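Local coordinates for protein tRNA (cytosine(38)-C(5))-methyltransferase (Schizosaccharomyces pombe, PDB 6FDF) that methylates carbon 5 of cytosine 38 in the anticodon loop of tRNA(Asp), and less well of tRNA(Glu), using S-adenosyl-L-methionine as methyl donor, at residues I63-D72 against N107-N117; R168-N176 against V320-P331. All coordinates share one frame; numbering follows the deposited sequence.

Interaction 1 (I63-D72 against N107-N117). With SAH (S-adenosyl-L-homocysteine), chain E.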
loop_
_atom_site.group_PDB
_atom_site.type_symbol
_atom_site.label_atom_id
_atom_site.label_comp_id
_atom_site.label_asym_id
_atom_site.label_seq_id
_atom_site.Cartn_x
_atom_site.Cartn_y
_atom_site.Cartn_z
ATOM N N ILE A 63 2.587 16.670 -7.538
ATOM C CA ILE A 63 3.408 16.914 -6.356
ATOM C C ILE A 63 4.747 17.546 -6.714
ATOM O O ILE A 63 5.341 18.251 -5.891
ATOM C CB ILE A 63 3.550 15.584 -5.582
ATOM C CG1 ILE A 63 2.231 15.287 -4.864
ATOM C CG2 ILE A 63 4.719 15.603 -4.590
ATOM C CD1 ILE A 63 2.106 13.886 -4.315
ATOM N N SER A 64 5.214 17.363 -7.947
ATOM C CA SER A 64 6.455 18.005 -8.357
ATOM C C SER A 64 6.328 19.517 -8.498
ATOM O O SER A 64 7.356 20.197 -8.601
ATOM C CB SER A 64 6.930 17.422 -9.682
ATOM O OG SER A 64 6.148 17.941 -10.745
ATOM N N THR A 65 5.110 20.065 -8.489
ATOM C CA THR A 65 4.910 21.504 -8.588
ATOM C C THR A 65 4.633 22.158 -7.244
ATOM O O THR A 65 4.482 23.384 -7.191
ATOM C CB THR A 65 3.763 21.832 -9.558
ATOM O OG1 THR A 65 2.505 21.476 -8.964
ATOM C CG2 THR A 65 3.936 21.084 -10.870
ATOM N N LEU A 66 4.569 21.380 -6.163
ATOM C CA LEU A 66 4.334 21.959 -4.850
ATOM C C LEU A 66 5.495 22.862 -4.451
ATOM O O LEU A 66 6.662 22.546 -4.688
ATOM C CB LEU A 66 4.154 20.846 -3.813
ATOM C CG LEU A 66 2.799 20.141 -3.794
ATOM C CD1 LEU A 66 2.873 18.891 -2.914
ATOM C CD2 LEU A 66 1.725 21.089 -3.295
ATOM N N THR A 67 5.164 23.992 -3.839
ATOM C CA THR A 67 6.138 24.955 -3.349
ATOM C C THR A 67 6.096 25.021 -1.831
ATOM O O THR A 67 5.192 24.491 -1.182
ATOM C CB THR A 67 5.853 26.348 -3.906
ATOM O OG1 THR A 67 4.598 26.796 -3.376
ATOM C CG2 THR A 67 5.790 26.314 -5.426
ATOM N N ALA A 68 7.080 25.720 -1.264
ATOM C CA ALA A 68 7.107 25.885 0.184
ATOM C C ALA A 68 5.884 26.650 0.668
ATOM O O ALA A 68 5.356 26.361 1.748
ATOM C CB ALA A 68 8.389 26.596 0.614
ATOM N N LYS A 69 5.408 27.611 -0.130
ATOM C CA LYS A 69 4.190 28.339 0.218
ATOM C C LYS A 69 2.977 27.415 0.255
ATOM O O LYS A 69 2.066 27.612 1.070
ATOM C CB LYS A 69 3.965 29.481 -0.772
ATOM C CG LYS A 69 5.033 30.561 -0.719
ATOM C CD LYS A 69 4.668 31.753 -1.597
ATOM C CE LYS A 69 3.491 32.525 -1.020
ATOM N NZ LYS A 69 3.333 33.865 -1.654
ATOM N N ASP A 70 2.931 26.417 -0.636
ATOM C CA ASP A 70 1.862 25.420 -0.576
ATOM C C ASP A 70 1.908 24.647 0.735
ATOM O O ASP A 70 0.889 24.501 1.423
ATOM C CB ASP A 70 1.960 24.454 -1.761
ATOM C CG ASP A 70 1.729 25.132 -3.099
ATOM O OD1 ASP A 70 0.974 26.130 -3.152
ATOM O OD2 ASP A 70 2.300 24.656 -4.105
ATOM N N PHE A 71 3.084 24.122 1.090
ATOM C CA PHE A 71 3.214 23.394 2.348
ATOM C C PHE A 71 2.910 24.287 3.545
ATOM O O PHE A 71 2.334 23.826 4.540
ATOM C CB PHE A 71 4.615 22.803 2.464
ATOM C CG PHE A 71 4.856 21.629 1.559
ATOM C CD1 PHE A 71 4.224 20.421 1.794
ATOM C CD2 PHE A 71 5.722 21.732 0.486
ATOM C CE1 PHE A 71 4.446 19.333 0.969
ATOM C CE2 PHE A 71 5.950 20.647 -0.344
ATOM C CZ PHE A 71 5.311 19.447 -0.102
ATOM N N ASP A 72 3.281 25.573 3.463
ATOM C CA ASP A 72 2.978 26.508 4.542
ATOM C C ASP A 72 1.475 26.667 4.726
ATOM O O ASP A 72 0.977 26.693 5.858
ATOM C CB ASP A 72 3.610 27.871 4.260
ATOM C CG ASP A 72 5.121 27.868 4.423
ATOM O OD1 ASP A 72 5.651 26.963 5.100
ATOM O OD2 ASP A 72 5.774 28.790 3.881
ATOM N N ASN A 107 11.400 16.816 -5.420
ATOM C CA ASN A 107 10.857 18.142 -5.154
ATOM C C ASN A 107 10.467 18.284 -3.690
ATOM O O ASN A 107 10.740 19.319 -3.070
ATOM C CB ASN A 107 9.658 18.423 -6.062
ATOM C CG ASN A 107 9.083 19.815 -5.846
ATOM O OD1 ASN A 107 9.749 20.820 -6.092
ATOM N ND2 ASN A 107 7.835 19.877 -5.386
ATOM N N ILE A 108 9.843 17.251 -3.112
ATOM C CA ILE A 108 9.521 17.300 -1.687
ATOM C C ILE A 108 10.793 17.523 -0.880
ATOM O O ILE A 108 10.837 18.365 0.024
ATOM C CB ILE A 108 8.792 16.019 -1.242
ATOM C CG1 ILE A 108 7.426 15.906 -1.926
ATOM C CG2 ILE A 108 8.602 16.011 0.273
ATOM C CD1 ILE A 108 6.783 14.539 -1.758
ATOM N N LEU A 109 11.846 16.761 -1.192
ATOM C CA LEU A 109 13.089 16.864 -0.432
ATOM C C LEU A 109 13.756 18.221 -0.618
ATOM O O LEU A 109 14.406 18.724 0.308
ATOM C CB LEU A 109 14.061 15.759 -0.847
ATOM C CG LEU A 109 13.607 14.306 -0.700
ATOM C CD1 LEU A 109 14.730 13.364 -1.117
ATOM C CD2 LEU A 109 13.142 14.015 0.715
ATOM N N ASN A 110 13.628 18.811 -1.811
ATOM C CA ASN A 110 14.207 20.123 -2.080
ATOM C C ASN A 110 13.417 21.250 -1.426
ATOM O O ASN A 110 13.990 22.297 -1.100
ATOM C CB ASN A 110 14.281 20.361 -3.588
ATOM C CG ASN A 110 15.517 19.753 -4.217
ATOM O OD1 ASN A 110 16.567 19.653 -3.583
ATOM N ND2 ASN A 110 15.402 19.356 -5.481
ATOM N N VAL A 111 12.114 21.069 -1.244
ATOM C CA VAL A 111 11.289 22.137 -0.691
ATOM C C VAL A 111 11.194 22.066 0.833
ATOM O O VAL A 111 11.081 23.106 1.492
ATOM C CB VAL A 111 9.898 22.085 -1.350
ATOM C CG1 VAL A 111 8.917 22.973 -0.619
ATOM C CG2 VAL A 111 9.993 22.468 -2.830
ATOM N N LEU A 112 11.281 20.863 1.405
ATOM C CA LEU A 112 11.155 20.675 2.850
ATOM C C LEU A 112 11.997 21.638 3.683
ATOM O O LEU A 112 11.461 22.202 4.650
ATOM C CB LEU A 112 11.489 19.214 3.186
ATOM C CG LEU A 112 11.578 18.827 4.661
ATOM C CD1 LEU A 112 10.232 19.002 5.329
ATOM C CD2 LEU A 112 12.071 17.384 4.786
ATOM N N PRO A 113 13.282 21.880 3.382
ATOM C CA PRO A 113 14.082 22.773 4.243
ATOM C C PRO A 113 13.653 24.230 4.185
ATOM O O PRO A 113 14.171 25.042 4.968
ATOM C CB PRO A 113 15.507 22.614 3.695
ATOM C CG PRO A 113 15.487 21.342 2.904
ATOM C CD PRO A 113 14.115 21.256 2.335
ATOM N N HIS A 114 12.741 24.585 3.291
ATOM C CA HIS A 114 12.323 25.966 3.103
ATOM C C HIS A 114 11.002 26.292 3.788
ATOM O O HIS A 114 10.550 27.438 3.701
ATOM C CB HIS A 114 12.204 26.277 1.612
ATOM C CG HIS A 114 13.515 26.333 0.891
ATOM N ND1 HIS A 114 14.065 25.235 0.264
ATOM C CD2 HIS A 114 14.377 27.354 0.680
ATOM C CE1 HIS A 114 15.209 25.579 -0.301
ATOM N NE2 HIS A 114 15.421 26.860 -0.062
ATOM N N VAL A 115 10.353 25.320 4.436
ATOM C CA VAL A 115 9.017 25.562 4.977
ATOM C C VAL A 115 9.115 26.337 6.288
ATOM O O VAL A 115 10.136 26.326 6.980
ATOM C CB VAL A 115 8.233 24.249 5.164
ATOM C CG1 VAL A 115 8.082 23.506 3.830
ATOM C CG2 VAL A 115 8.885 23.370 6.233
ATOM N N ASN A 116 8.027 27.036 6.623
ATOM C CA ASN A 116 7.996 27.821 7.855
ATOM C C ASN A 116 8.090 26.929 9.085
ATOM O O ASN A 116 8.801 27.253 10.046
ATOM C CB ASN A 116 6.714 28.653 7.916
ATOM C CG ASN A 116 6.788 29.915 7.077
ATOM O OD1 ASN A 116 7.831 30.556 6.985
ATOM N ND2 ASN A 116 5.668 30.282 6.468
ATOM N N ASN A 117 7.373 25.807 9.081
ATOM C CA ASN A 117 7.279 24.921 10.239
ATOM C C ASN A 117 7.463 23.483 9.763
ATOM O O ASN A 117 6.535 22.889 9.205
ATOM C CB ASN A 117 5.946 25.092 10.957
ATOM C CG ASN A 117 5.719 26.513 11.423
ATOM O OD1 ASN A 117 4.861 27.221 10.900
ATOM N ND2 ASN A 117 6.496 26.940 12.408
HETATM N N SAH E . -0.720 5.106 -0.960
HETATM C CA SAH E . -1.895 5.188 -1.800
HETATM C CB SAH E . -1.560 4.919 -3.269
HETATM C CG SAH E . -0.109 5.273 -3.589
HETATM S SD SAH E . 0.413 4.658 -5.161
HETATM C C SAH E . -2.941 4.238 -1.308
HETATM O O SAH E . -2.713 3.603 -0.255
HETATM O OXT SAH E . -3.995 4.140 -1.971
HETATM C "C5'" SAH E . 1.189 6.145 -5.685
HETATM C "C4'" SAH E . 0.118 7.186 -6.011
HETATM O "O4'" SAH E . 0.782 8.412 -6.256
HETATM C "C3'" SAH E . -0.712 6.844 -7.248
HETATM O "O3'" SAH E . -2.103 6.941 -6.942
HETATM C "C2'" SAH E . -0.363 7.943 -8.255
HETATM O "O2'" SAH E . -1.511 8.388 -8.985
HETATM C "C1'" SAH E . 0.171 9.054 -7.360
HETATM N N9 SAH E . 1.222 9.889 -7.980
HETATM C C8 SAH E . 2.306 9.472 -8.664
HETATM N N7 SAH E . 3.045 10.529 -9.079
HETATM C C5 SAH E . 2.436 11.656 -8.660
HETATM C C6 SAH E . 2.686 13.108 -8.755
HETATM N N6 SAH E . 3.771 13.583 -9.406
HETATM N N1 SAH E . 1.785 13.932 -8.169
HETATM C C2 SAH E . 0.703 13.469 -7.519
HETATM N N3 SAH E . 0.414 12.160 -7.393
HETATM C C4 SAH E . 1.230 11.223 -7.942
HETATM O O HOH W 1 8.594 23.230 -6.375
HETATM O O HOH W 2 5.197 25.335 7.131
HETATM O O HOH W 3 8.359 29.121 3.456
#
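Asn107, on helix 103-111, reaches across to the turn 63-66 and binds its backbone. Its CB comes within 3.9 Å of Ser64 O. CG is anti to the backbone N (chi1 -178°), which carries the amide away from its own helix and toward the turn. OD1 takes a hydrogen bond from a water that also donates to Leu66 O. ND2, at the tip, donates to Leu66 O at 3.0 Å. This bond is nearly straight (173°) and lies in the carbonyl plane on a lone pair. A weaker, bent bond runs from ND2 to Ile63 O. The turn also serves the cofactor pocket: Ile63 N donates to N1 of the S-adenosylhomocysteine adenine at 2.9 Å. Ile63 CG1 and CD1 pack against adenine C2, while its other branch, CG2, meets Ile108 CD1 at 3.7 Å.

Farther along, the contact is apolar. Val111 CG1 touches both Ala68 and Phe71, 3.4 Å from Ala68 N and 3.6 Å from Phe71 CD2. Val115 CG1 touches Phe71 CB. Thr67 and Asp70 form a capping box at the start of helix 68-74. At the far end, Asp72 OD1 accepts from Asn116 N at 2.8 Å on its syn side, somewhat out of the carboxylate plane. One water joins OD1 to Asn117 N, and another joins OD2 to His114 O.

The two polar ends differ in character. An amide fixes the turn that reads the adenine edge, and a carboxylate, probably ionised, takes up the backbone N-H of Asn116 after the second helix.

Interaction 2 (R168-N176 against V320-P331)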
loop_
_atom_site.group_PDB
_atom_site.type_symbol
_atom_site.label_atom_id
_atom_site.label_comp_id
_atom_site.label_asym_id
_atom_site.label_seq_id
_atom_site.Cartn_x
_atom_site.Cartn_y
_atom_site.Cartn_z
ATOM N N ARG A 168 7.400 -4.315 2.054
ATOM C CA ARG A 168 7.541 -2.900 1.748
ATOM C C ARG A 168 8.558 -2.280 2.689
ATOM O O ARG A 168 8.717 -2.721 3.829
ATOM C CB ARG A 168 6.204 -2.161 1.882
ATOM C CG ARG A 168 5.156 -2.611 0.881
ATOM C CD ARG A 168 5.612 -2.219 -0.516
ATOM N NE ARG A 168 4.569 -2.361 -1.525
ATOM C CZ ARG A 168 4.470 -3.384 -2.370
ATOM N NH1 ARG A 168 3.492 -3.402 -3.272
ATOM N NH2 ARG A 168 5.346 -4.380 -2.321
ATOM N N TRP A 169 9.240 -1.251 2.193
ATOM C CA TRP A 169 10.113 -0.418 3.005
ATOM C C TRP A 169 9.297 0.684 3.661
ATOM O O TRP A 169 8.376 1.231 3.049
ATOM C CB TRP A 169 11.213 0.196 2.136
ATOM C CG TRP A 169 12.156 1.116 2.859
ATOM C CD1 TRP A 169 13.340 0.777 3.448
ATOM C CD2 TRP A 169 12.011 2.533 3.033
ATOM N NE1 TRP A 169 13.936 1.892 3.992
ATOM C CE2 TRP A 169 13.142 2.982 3.751
ATOM C CE3 TRP A 169 11.035 3.463 2.656
ATOM C CZ2 TRP A 169 13.324 4.319 4.103
ATOM C CZ3 TRP A 169 11.216 4.796 3.007
ATOM C CH2 TRP A 169 12.351 5.208 3.724
ATOM N N TYR A 170 9.641 1.003 4.909
ATOM C CA TYR A 170 9.010 2.091 5.644
ATOM C C TYR A 170 10.069 2.962 6.294
ATOM O O TYR A 170 11.025 2.449 6.889
ATOM C CB TYR A 170 8.068 1.573 6.731
ATOM C CG TYR A 170 6.953 0.717 6.210
ATOM C CD1 TYR A 170 5.743 1.276 5.835
ATOM C CD2 TYR A 170 7.096 -0.668 6.135
ATOM C CE1 TYR A 170 4.704 0.484 5.380
ATOM C CE2 TYR A 170 6.070 -1.462 5.674
ATOM C CZ TYR A 170 4.876 -0.881 5.300
ATOM O OH TYR A 170 3.848 -1.666 4.836
ATOM N N GLY A 171 9.894 4.275 6.176
ATOM C CA GLY A 171 10.689 5.234 6.917
ATOM C C GLY A 171 9.813 6.034 7.858
ATOM O O GLY A 171 8.800 6.599 7.433
ATOM N N LEU A 172 10.162 6.043 9.140
ATOM C CA LEU A 172 9.453 6.807 10.162
ATOM C C LEU A 172 10.414 7.852 10.701
ATOM O O LEU A 172 11.505 7.505 11.166
ATOM C CB LEU A 172 8.966 5.898 11.297
ATOM C CG LEU A 172 7.679 5.088 11.106
ATOM C CD1 LEU A 172 7.789 4.110 9.948
ATOM C CD2 LEU A 172 7.337 4.348 12.391
ATOM N N ALA A 173 10.013 9.125 10.653
ATOM C CA ALA A 173 10.893 10.223 11.042
ATOM C C ALA A 173 10.206 11.103 12.074
ATOM O O ALA A 173 9.054 11.500 11.880
ATOM C CB ALA A 173 11.301 11.071 9.823
ATOM N N ARG A 174 10.909 11.396 13.170
ATOM C CA ARG A 174 10.463 12.352 14.177
ATOM C C ARG A 174 11.440 13.517 14.229
ATOM O O ARG A 174 12.649 13.307 14.380
ATOM C CB ARG A 174 10.379 11.721 15.572
ATOM C CG ARG A 174 9.391 10.582 15.723
ATOM C CD ARG A 174 9.577 9.949 17.081
ATOM N NE ARG A 174 8.558 8.949 17.388
ATOM C CZ ARG A 174 8.651 8.085 18.397
ATOM N NH1 ARG A 174 7.689 7.190 18.605
ATOM N NH2 ARG A 174 9.716 8.104 19.194
ATOM N N LEU A 175 10.915 14.737 14.127
ATOM C CA LEU A 175 11.743 15.932 14.250
ATOM C C LEU A 175 12.277 16.084 15.673
ATOM O O LEU A 175 11.528 15.943 16.647
ATOM C CB LEU A 175 10.927 17.162 13.856
ATOM C CG LEU A 175 11.654 18.505 13.841
ATOM C CD1 LEU A 175 12.686 18.561 12.723
ATOM C CD2 LEU A 175 10.638 19.619 13.682
ATOM N N ASN A 176 13.575 16.382 15.783
ATOM C CA ASN A 176 14.232 16.712 17.056
ATOM C C ASN A 176 13.897 15.716 18.171
ATOM O O ASN A 176 13.524 16.091 19.284
ATOM C CB ASN A 176 13.887 18.141 17.491
ATOM C CG ASN A 176 14.334 19.190 16.480
ATOM O OD1 ASN A 176 13.626 20.167 16.225
ATOM N ND2 ASN A 176 15.521 19.001 15.917
ATOM N N VAL A 320 -0.790 -2.997 8.625
ATOM C CA VAL A 320 0.618 -2.749 8.954
ATOM C C VAL A 320 0.867 -1.265 9.206
ATOM O O VAL A 320 1.513 -0.884 10.190
ATOM C CB VAL A 320 1.539 -3.295 7.847
ATOM C CG1 VAL A 320 2.998 -2.987 8.171
ATOM C CG2 VAL A 320 1.351 -4.815 7.695
ATOM N N VAL A 321 0.344 -0.400 8.334
ATOM C CA VAL A 321 0.592 1.027 8.513
ATOM C C VAL A 321 -0.108 1.568 9.756
ATOM O O VAL A 321 0.400 2.500 10.399
ATOM C CB VAL A 321 0.187 1.779 7.231
ATOM C CG1 VAL A 321 0.297 3.280 7.420
ATOM C CG2 VAL A 321 1.087 1.330 6.094
ATOM N N SER A 322 -1.268 1.011 10.129
ATOM C CA SER A 322 -1.917 1.453 11.364
ATOM C C SER A 322 -1.006 1.235 12.570
ATOM O O SER A 322 -0.944 2.076 13.476
ATOM C CB SER A 322 -3.252 0.729 11.573
ATOM O OG SER A 322 -3.082 -0.618 12.004
ATOM N N TYR A 323 -0.277 0.118 12.588
ATOM C CA TYR A 323 0.676 -0.128 13.666
ATOM C C TYR A 323 1.834 0.865 13.626
ATOM O O TYR A 323 2.259 1.371 14.671
ATOM C CB TYR A 323 1.219 -1.554 13.581
ATOM C CG TYR A 323 0.207 -2.667 13.653
ATOM C CD1 TYR A 323 -0.923 -2.566 14.451
ATOM C CD2 TYR A 323 0.393 -3.830 12.920
ATOM C CE1 TYR A 323 -1.841 -3.610 14.521
ATOM C CE2 TYR A 323 -0.514 -4.866 12.976
ATOM C CZ TYR A 323 -1.630 -4.752 13.773
ATOM O OH TYR A 323 -2.528 -5.796 13.821
ATOM N N LEU A 324 2.385 1.125 12.434
ATOM C CA LEU A 324 3.504 2.057 12.329
ATOM C C LEU A 324 3.083 3.474 12.691
ATOM O O LEU A 324 3.857 4.218 13.305
ATOM C CB LEU A 324 4.087 2.024 10.916
ATOM C CG LEU A 324 4.795 0.718 10.553
ATOM C CD1 LEU A 324 4.907 0.594 9.057
ATOM C CD2 LEU A 324 6.168 0.621 11.217
ATOM N N ILE A 325 1.865 3.869 12.313
ATOM C CA ILE A 325 1.369 5.190 12.694
ATOM C C ILE A 325 1.288 5.307 14.210
ATOM O O ILE A 325 1.681 6.325 14.790
ATOM C CB ILE A 325 0.011 5.466 12.024
ATOM C CG1 ILE A 325 0.214 5.816 10.551
ATOM C CG2 ILE A 325 -0.734 6.596 12.738
ATOM C CD1 ILE A 325 -1.080 5.892 9.763
ATOM N N SER A 326 0.760 4.272 14.871
ATOM C CA SER A 326 0.686 4.263 16.330
ATOM C C SER A 326 2.064 4.446 16.954
ATOM O O SER A 326 2.238 5.234 17.894
ATOM C CB SER A 326 0.061 2.953 16.806
ATOM O OG SER A 326 -1.275 2.845 16.355
ATOM N N LEU A 327 3.054 3.710 16.448
ATOM C CA LEU A 327 4.426 3.865 16.923
ATOM C C LEU A 327 4.943 5.274 16.666
ATOM O O LEU A 327 5.491 5.923 17.563
ATOM C CB LEU A 327 5.329 2.838 16.246
ATOM C CG LEU A 327 6.809 2.926 16.613
ATOM C CD1 LEU A 327 6.994 2.656 18.102
ATOM C CD2 LEU A 327 7.621 1.953 15.780
ATOM N N LEU A 328 4.777 5.761 15.437
ATOM C CA LEU A 328 5.341 7.053 15.056
ATOM C C LEU A 328 4.857 8.176 15.967
ATOM O O LEU A 328 5.651 9.024 16.395
ATOM C CB LEU A 328 4.982 7.351 13.601
ATOM C CG LEU A 328 5.464 8.666 12.990
ATOM C CD1 LEU A 328 6.979 8.762 13.039
ATOM C CD2 LEU A 328 4.953 8.805 11.545
ATOM N N LEU A 329 3.561 8.204 16.264
ATOM C CA LEU A 329 2.949 9.340 16.938
ATOM C C LEU A 329 2.900 9.199 18.458
ATOM O O LEU A 329 2.213 9.993 19.108
ATOM C CB LEU A 329 1.533 9.561 16.399
ATOM C CG LEU A 329 1.440 9.783 14.890
ATOM C CD1 LEU A 329 -0.015 9.847 14.474
ATOM C CD2 LEU A 329 2.186 11.051 14.497
ATOM N N GLU A 330 3.594 8.218 19.039
ATOM C CA GLU A 330 3.584 8.066 20.496
ATOM C C GLU A 330 3.954 9.334 21.263
ATOM O O GLU A 330 3.298 9.605 22.284
ATOM C CB GLU A 330 4.497 6.905 20.924
ATOM C CG GLU A 330 3.939 5.545 20.535
ATOM C CD GLU A 330 4.693 4.383 21.149
ATOM O OE1 GLU A 330 5.836 4.571 21.609
ATOM O OE2 GLU A 330 4.129 3.270 21.172
ATOM N N PRO A 331 4.962 10.129 20.871
ATOM C CA PRO A 331 5.295 11.323 21.670
ATOM C C PRO A 331 4.174 12.347 21.746
ATOM O O PRO A 331 4.292 13.300 22.529
ATOM C CB PRO A 331 6.520 11.905 20.950
ATOM C CG PRO A 331 7.115 10.746 20.234
ATOM C CD PRO A 331 5.933 9.945 19.775
HETATM O O HOH W 4 8.286 4.995 20.322
#
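Strand 168-175 and helix 320-328 run nearly parallel, 19° apart, with their axes 9.5 Å from each other at closest approach. The helix packs on one face of the seven-stranded mixed sheet of the Rossmann-like class I methyltransferase fold. Strand 168-175 lies in that sheet between strands 121-127 and 148-155. Tyr170, Leu172 and Arg174, alternate residues of the strand, all point to the helix.

Leu324 CD1 lies over one face of the Tyr170 ring, 3.5 Å from its centroid, in a CH-pi contact. Val321 CG2 reaches Tyr170 CE1, and Val320 CG1 lies near the hydroxyl. Leu172 spreads its two methyls: CD1 meets Leu324 CD2, and CD2 meets Leu324 O at 3.6 Å. Leu328 has CG anti to its backbone N (chi1 180°), which brings CD1 up to Leu172 CB and Ala173 O.

Arg174 runs extended from CG to NE and reaches the helix C-terminus. NE donates to Leu328 O at 3.1 Å. NH1 donates to Leu327 O at 2.7 Å, near the guanidinium plane. Pro331 CD lies over one guanidinium face, 3.5 Å from Arg174 NH1. Trp181 and Phe177 make cation-pi contacts with the same side chain. A leucine in place of Arg174 would probably leave the carbonyls of Leu327 and Leu328 without these donors and Pro331 without its flat partner. Arg174 NH1 also donates to a water that in turn donates to Glu330 OE1.

Overall arrangement
Interactions 1 and 2 belong to the same methyltransferase domain but do not touch. Their centres are 21 Å apart and their nearest atoms about 6 Å. Interaction 1 joins the loop and helix after strand 58-60, at one edge of the main sheet, to helix 103-111. Interaction 2 sets the last long helix on strand 168-175, toward the other edge. Only interaction 1 bears directly on the cofactor, through its adenine end. In interaction 2 the side chain of Val321 is still about 8 Å from the bound S-adenosylhomocysteine. The side chain of Ile108, in interaction 1, lies about 9 Å from that of Cys85, the predicted catalytic residue.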